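Local coordinates for AAEL008620-PA odorant-binding protein (Aedes aegypti, PDB 5V13) that binds juvenile hormone in the mosquito hemolymph, holding the hydrophobic hormone in an internal pocket of an odorant-binding protein fold, at residues T177-N182 with C187-F192; F200-E205 with R215-A220. All blocks are in the same frame, centred on the assembly; numbering follows the deposited sequence.

Contact 1: residues T177-N182 with C187-F192; sequences TDFKWN and CPPEAF
Pro189 sets its CD over the centre of one face of the Phe179 ring, 3.4 Å from the centroid and 4° off the normal, a CH-pi contact with the proline methylene next to the nitrogen. On the opposite face of the same ring sits the backbone N of Trp181, out toward the rim, so Phe179 is held between the backbone of its own loop and the proline. Pro188 comes in obliquely beside this pair, with its CB 3.8 Å from CE2 of Phe179, while its CG reaches the indole of Trp181, 3.7 Å from NE1. Phe179 and Trp181 both carry CG anti to the backbone N (chi1 173° in Phe179), which sends the two rings from alternate residues of the extended loop toward the 187-192 segment. Phe192 enters from the first turn of its helix and meets both. CD2 of Phe179 stands over one face of the Phe192 ring, toward its rim, 3.7 Å from CG of Phe192; the two planes are inclined at 54°. CE2 of Phe192 lies over one face of the indole, toward the rim, 4.1 Å from CG of Trp181. The three rings thus form an aromatic cluster flanked by Pro188 and Pro189. At its other end Thr177 crosses Phe192 at about a right angle, OG1 lying 3.6 Å from CB of Phe192 while hydrogen-bonded to the carbonyl of Cys173. Helix 169-177 finishes in a Schellman motif at Asp178, and Pro189 occupies the N-cap position of helix 190-199; the cluster lies where the loop between these two helices folds back on the start of the second. Val170 of the former helix packs on Trp181 and Phe192, and Tyr243 of helix 239-247 touches Pro188.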
loop_
_atom_site.group_PDB
_atom_site.type_symbol
_atom_site.label_atom_id
_atom_site.label_comp_id
_atom_site.label_asym_id
_atom_site.label_seq_id
_atom_site.Cartn_x
_atom_site.Cartn_y
_atom_site.Cartn_z
ATOM N N THR B 177 13.711 4.164 -9.367
ATOM C CA THR B 177 15.022 4.644 -9.789
ATOM C C THR B 177 15.359 6.029 -9.246
ATOM O O THR B 177 16.418 6.567 -9.583
ATOM C CB THR B 177 15.113 4.642 -11.322
ATOM O OG1 THR B 177 14.150 5.551 -11.858
ATOM C CG2 THR B 177 14.827 3.258 -11.870
ATOM N N ASP B 178 14.501 6.616 -8.405
ATOM C CA ASP B 178 14.739 7.948 -7.833
ATOM C C ASP B 178 14.945 8.986 -8.942
ATOM O O ASP B 178 15.900 9.766 -8.937
ATOM C CB ASP B 178 15.931 7.915 -6.862
ATOM C CG ASP B 178 15.985 9.126 -5.928
ATOM O OD1 ASP B 178 15.012 9.910 -5.886
ATOM O OD2 ASP B 178 17.015 9.285 -5.224
ATOM N N PHE B 179 14.028 8.988 -9.906
ATOM C CA PHE B 179 14.124 9.839 -11.085
ATOM C C PHE B 179 12.773 10.487 -11.327
ATOM O O PHE B 179 11.754 9.800 -11.357
ATOM C CB PHE B 179 14.558 9.031 -12.322
ATOM C CG PHE B 179 14.523 9.817 -13.608
ATOM C CD1 PHE B 179 15.420 10.857 -13.818
ATOM C CD2 PHE B 179 13.610 9.514 -14.608
ATOM C CE1 PHE B 179 15.397 11.589 -15.002
ATOM C CE2 PHE B 179 13.585 10.250 -15.794
ATOM C CZ PHE B 179 14.478 11.290 -15.978
ATOM N N LYS B 180 12.757 11.804 -11.476
ATOM C CA LYS B 180 11.545 12.507 -11.863
ATOM C C LYS B 180 11.615 12.801 -13.356
ATOM O O LYS B 180 12.563 13.442 -13.821
ATOM C CB LYS B 180 11.369 13.786 -11.048
ATOM C CG LYS B 180 11.235 13.528 -9.544
ATOM C CD LYS B 180 10.677 14.748 -8.815
ATOM C CE LYS B 180 11.473 15.083 -7.555
ATOM N NZ LYS B 180 11.197 14.161 -6.417
ATOM N N TRP B 181 10.620 12.328 -14.099
ATOM C CA TRP B 181 10.582 12.484 -15.549
ATOM C C TRP B 181 9.597 13.591 -15.907
ATOM O O TRP B 181 8.403 13.492 -15.602
ATOM C CB TRP B 181 10.195 11.169 -16.224
ATOM C CG TRP B 181 10.302 11.197 -17.722
ATOM C CD1 TRP B 181 11.355 11.658 -18.468
ATOM C CD2 TRP B 181 9.327 10.725 -18.656
ATOM N NE1 TRP B 181 11.087 11.508 -19.809
ATOM C CE2 TRP B 181 9.847 10.938 -19.949
ATOM C CE3 TRP B 181 8.060 10.151 -18.524
ATOM C CZ2 TRP B 181 9.141 10.593 -21.102
ATOM C CZ3 TRP B 181 7.361 9.811 -19.671
ATOM C CH2 TRP B 181 7.905 10.031 -20.941
ATOM N N ASN B 182 10.096 14.636 -16.552
ATOM C CA ASN B 182 9.290 15.804 -16.870
ATOM C C ASN B 182 8.679 15.753 -18.264
ATOM O O ASN B 182 8.155 16.773 -18.727
ATOM C CB ASN B 182 10.131 17.071 -16.712
ATOM C CG ASN B 182 10.475 17.351 -15.267
ATOM O OD1 ASN B 182 9.648 17.160 -14.376
ATOM N ND2 ASN B 182 11.703 17.789 -15.023
ATOM N N CYS B 187 17.395 13.449 -21.160
ATOM C CA CYS B 187 17.611 12.045 -21.477
ATOM C C CYS B 187 17.524 11.204 -20.213
ATOM O O CYS B 187 18.390 11.330 -19.332
ATOM C CB CYS B 187 18.957 11.844 -22.163
ATOM S SG CYS B 187 18.811 11.963 -23.947
ATOM N N PRO B 188 16.523 10.341 -20.085
ATOM C CA PRO B 188 16.311 9.606 -18.829
ATOM C C PRO B 188 17.411 8.586 -18.582
ATOM O O PRO B 188 18.093 8.151 -19.521
ATOM C CB PRO B 188 14.952 8.922 -19.052
ATOM C CG PRO B 188 14.286 9.719 -20.130
ATOM C CD PRO B 188 15.402 10.177 -21.026
ATOM N N PRO B 189 17.605 8.166 -17.330
ATOM C CA PRO B 189 18.607 7.129 -17.049
ATOM C C PRO B 189 18.187 5.778 -17.605
ATOM O O PRO B 189 17.000 5.455 -17.679
ATOM C CB PRO B 189 18.666 7.086 -15.516
ATOM C CG PRO B 189 17.773 8.215 -15.029
ATOM C CD PRO B 189 16.840 8.542 -16.131
ATOM N N GLU B 190 19.194 4.961 -17.936
ATOM C CA GLU B 190 18.936 3.653 -18.535
ATOM C C GLU B 190 18.111 2.751 -17.613
ATOM O O GLU B 190 17.278 1.968 -18.085
ATOM C CB GLU B 190 20.267 2.990 -18.898
ATOM C CG GLU B 190 20.161 1.821 -19.866
ATOM C CD GLU B 190 20.036 0.485 -19.157
ATOM O OE1 GLU B 190 19.041 -0.234 -19.395
ATOM O OE2 GLU B 190 20.936 0.153 -18.357
ATOM N N ALA B 191 18.328 2.830 -16.297
ATOM C CA ALA B 191 17.554 1.975 -15.399
ATOM C C ALA B 191 16.074 2.342 -15.416
ATOM O O ALA B 191 15.209 1.463 -15.309
ATOM C CB ALA B 191 18.112 2.053 -13.978
ATOM N N PHE B 192 15.756 3.633 -15.543
ATOM C CA PHE B 192 14.358 4.045 -15.631
ATOM C C PHE B 192 13.731 3.571 -16.935
ATOM O O PHE B 192 12.641 2.986 -16.929
ATOM C CB PHE B 192 14.244 5.566 -15.496
ATOM C CG PHE B 192 12.917 6.122 -15.932
ATOM C CD1 PHE B 192 11.798 6.021 -15.113
ATOM C CD2 PHE B 192 12.789 6.775 -17.150
ATOM C CE1 PHE B 192 10.575 6.545 -15.508
ATOM C CE2 PHE B 192 11.572 7.302 -17.553
ATOM C CZ PHE B 192 10.457 7.183 -16.736
#

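Contact 2: residues F200-E205 with R215-A220; sequences FRWITE and RRDYEA
Trp202 and Asp217 both hold CG beside the backbone N and opposite the carbonyl carbon (chi1 -70° in Trp202), and these torsions bring the indole N-H up to the carboxylate. The result is the hydrogen bond that joins the loop to the helix: NE1 of Trp202 donates to OD2 of Asp217 over 2.8 Å, nearly straight at 164°. The acceptor lies close to the indole plane, at the ring edge, whereas the donor meets OD2 on its anti side and somewhat out of the carboxylate plane, and the two flat groups are turned 42° apart. The same oxygen also takes a salt bridge from Arg261, which in turn bonds to the carbonyl of Phe200. Two donors therefore grip one oxygen of a buried aspartate, and the nearby guanidinium would be expected to favour the charged form of the acid. Farther round the indole, CH2 of Trp202 approaches CE1 of Tyr218 obliquely at 4.4 Å, a looser apolar touch. CD2 of Phe200 lies over one face of the indole, toward its rim, 3.9 Å above the plane of the Trp202 ring. Trp202 belongs to the loop that leaves helix 190-199, and Asp217 and Tyr218 to helix 211-220. Val257 of helix 251-264 packs against all three of these residues, and Leu246 of helix 239-247 touches Trp202 and Tyr218.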
loop_
_atom_site.group_PDB
_atom_site.type_symbol
_atom_site.label_atom_id
_atom_site.label_comp_id
_atom_site.label_asym_id
_atom_site.label_seq_id
_atom_site.Cartn_x
_atom_site.Cartn_y
_atom_site.Cartn_z
ATOM N N PHE B 200 5.854 -2.076 -19.903
ATOM C CA PHE B 200 5.039 -2.023 -21.113
ATOM C C PHE B 200 5.146 -3.302 -21.947
ATOM O O PHE B 200 4.385 -3.458 -22.912
ATOM C CB PHE B 200 5.459 -0.825 -21.994
ATOM C CG PHE B 200 5.073 0.548 -21.439
ATOM C CD1 PHE B 200 4.446 0.679 -20.206
ATOM C CD2 PHE B 200 5.340 1.707 -22.181
ATOM C CE1 PHE B 200 4.089 1.945 -19.702
ATOM C CE2 PHE B 200 4.994 2.982 -21.691
ATOM C CZ PHE B 200 4.367 3.101 -20.451
ATOM N N ARG B 201 6.086 -4.193 -21.614
ATOM C CA ARG B 201 6.452 -5.345 -22.452
ATOM C C ARG B 201 6.938 -4.925 -23.840
ATOM O O ARG B 201 6.848 -5.701 -24.803
ATOM C CB ARG B 201 5.303 -6.358 -22.563
ATOM C CG ARG B 201 5.185 -7.330 -21.365
ATOM C CD ARG B 201 4.751 -6.616 -20.060
ATOM N NE ARG B 201 4.465 -7.556 -18.962
ATOM C CZ ARG B 201 4.093 -7.196 -17.732
ATOM N NH1 ARG B 201 3.947 -5.902 -17.413
ATOM N NH2 ARG B 201 3.854 -8.130 -16.813
ATOM N N TRP B 202 7.476 -3.703 -23.958
ATOM C CA TRP B 202 8.239 -3.338 -25.153
ATOM C C TRP B 202 9.582 -4.060 -25.185
ATOM O O TRP B 202 10.109 -4.355 -26.263
ATOM C CB TRP B 202 8.474 -1.826 -25.217
ATOM C CG TRP B 202 7.269 -0.996 -25.481
ATOM C CD1 TRP B 202 5.977 -1.417 -25.526
ATOM C CD2 TRP B 202 7.244 0.410 -25.768
ATOM N NE1 TRP B 202 5.146 -0.361 -25.798
ATOM C CE2 TRP B 202 5.898 0.771 -25.963
ATOM C CE3 TRP B 202 8.231 1.397 -25.871
ATOM C CZ2 TRP B 202 5.506 2.075 -26.257
ATOM C CZ3 TRP B 202 7.839 2.705 -26.165
ATOM C CH2 TRP B 202 6.491 3.027 -26.362
ATOM N N ILE B 203 10.151 -4.333 -24.015
ATOM C CA ILE B 203 11.310 -5.207 -23.860
ATOM C C ILE B 203 10.852 -6.422 -23.069
ATOM O O ILE B 203 10.241 -6.276 -22.003
ATOM C CB ILE B 203 12.475 -4.493 -23.155
ATOM C CG1 ILE B 203 13.050 -3.409 -24.069
ATOM C CG2 ILE B 203 13.569 -5.508 -22.745
ATOM C CD1 ILE B 203 14.193 -2.615 -23.449
ATOM N N THR B 204 11.119 -7.614 -23.602
ATOM C CA THR B 204 10.593 -8.821 -22.990
ATOM C C THR B 204 11.414 -9.189 -21.767
ATOM O O THR B 204 12.486 -8.629 -21.503
ATOM C CB THR B 204 10.604 -9.981 -23.985
ATOM O OG1 THR B 204 11.956 -10.398 -24.200
ATOM C CG2 THR B 204 10.000 -9.553 -25.318
ATOM N N GLU B 205 10.898 -10.158 -21.008
ATOM C CA GLU B 205 11.626 -10.603 -19.831
ATOM C C GLU B 205 13.017 -11.108 -20.197
ATOM O O GLU B 205 13.952 -10.970 -19.399
ATOM C CB GLU B 205 10.830 -11.684 -19.103
ATOM C CG GLU B 205 11.488 -12.171 -17.814
ATOM C CD GLU B 205 10.524 -12.945 -16.926
ATOM O OE1 GLU B 205 9.296 -12.786 -17.124
ATOM O OE2 GLU B 205 11.001 -13.706 -16.043
ATOM N N ARG B 215 4.384 -1.374 -31.885
ATOM C CA ARG B 215 3.492 -0.943 -32.959
ATOM C C ARG B 215 2.050 -0.811 -32.461
ATOM O O ARG B 215 1.372 0.177 -32.759
ATOM C CB ARG B 215 3.574 -1.914 -34.141
ATOM C CG ARG B 215 2.672 -1.529 -35.312
ATOM C CD ARG B 215 2.896 -2.444 -36.509
ATOM N NE ARG B 215 2.614 -3.837 -36.180
ATOM C CZ ARG B 215 3.540 -4.788 -36.066
ATOM N NH1 ARG B 215 4.822 -4.506 -36.271
ATOM N NH2 ARG B 215 3.179 -6.027 -35.755
ATOM N N ARG B 216 1.581 -1.788 -31.687
ATOM C CA ARG B 216 0.234 -1.739 -31.122
ATOM C C ARG B 216 0.004 -0.455 -30.321
ATOM O O ARG B 216 -1.017 0.220 -30.485
ATOM C CB ARG B 216 0.029 -2.989 -30.261
ATOM C CG ARG B 216 -1.209 -3.055 -29.398
ATOM C CD ARG B 216 -1.172 -4.363 -28.592
ATOM N NE ARG B 216 -1.606 -4.200 -27.206
ATOM C CZ ARG B 216 -2.714 -4.732 -26.697
ATOM N NH1 ARG B 216 -3.506 -5.479 -27.457
ATOM N NH2 ARG B 216 -3.029 -4.528 -25.424
ATOM N N ASP B 217 0.962 -0.088 -29.465
ATOM C CA ASP B 217 0.795 1.116 -28.652
ATOM C C ASP B 217 0.906 2.381 -29.492
ATOM O O ASP B 217 0.198 3.362 -29.233
ATOM C CB ASP B 217 1.813 1.122 -27.514
ATOM C CG ASP B 217 1.459 0.127 -26.429
ATOM O OD1 ASP B 217 0.293 -0.334 -26.426
ATOM O OD2 ASP B 217 2.321 -0.176 -25.577
ATOM N N TYR B 218 1.784 2.387 -30.502
ATOM C CA TYR B 218 1.847 3.542 -31.394
ATOM C C TYR B 218 0.522 3.730 -32.119
ATOM O O TYR B 218 -0.015 4.842 -32.173
ATOM C CB TYR B 218 2.999 3.397 -32.394
ATOM C CG TYR B 218 4.256 4.138 -31.966
ATOM C CD1 TYR B 218 5.043 3.654 -30.925
ATOM C CD2 TYR B 218 4.643 5.325 -32.588
ATOM C CE1 TYR B 218 6.182 4.326 -30.512
ATOM C CE2 TYR B 218 5.790 6.010 -32.187
ATOM C CZ TYR B 218 6.557 5.497 -31.149
ATOM O OH TYR B 218 7.693 6.156 -30.723
ATOM N N GLU B 219 -0.036 2.640 -32.653
ATOM C CA GLU B 219 -1.287 2.738 -33.405
ATOM C C GLU B 219 -2.447 3.179 -32.510
ATOM O O GLU B 219 -3.249 4.032 -32.905
ATOM C CB GLU B 219 -1.588 1.400 -34.083
ATOM C CG GLU B 219 -0.628 1.073 -35.229
ATOM C CD GLU B 219 -0.842 -0.315 -35.822
ATOM O OE1 GLU B 219 -0.109 -0.677 -36.771
ATOM O OE2 GLU B 219 -1.732 -1.048 -35.339
ATOM N N ALA B 220 -2.536 2.630 -31.292
ATOM C CA ALA B 220 -3.615 3.014 -30.383
ATOM C C ALA B 220 -3.534 4.484 -29.992
ATOM O O ALA B 220 -4.566 5.113 -29.730
ATOM C CB ALA B 220 -3.588 2.136 -29.130
#

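Overall arrangement
Contacts 1 and 2 follow one another along the chain, the first closing before the second opens, with helix 190-199 running between them. Contact 1 lies at the start of that helix and joins it to the loop that follows helix 169-177; contact 2 begins just after its end and ties the next loop to helix 211-220. Their centres are about 19 Å apart and their nearest atoms about 7 Å, so they do not touch, yet helix 239-247 packs against both. Contact 1 is the more peripheral and borders a second subunit, whereas contact 2 is buried. Neither contributes a residue to the hormone pocket; they join successive helices of the chain away from the residues that line it.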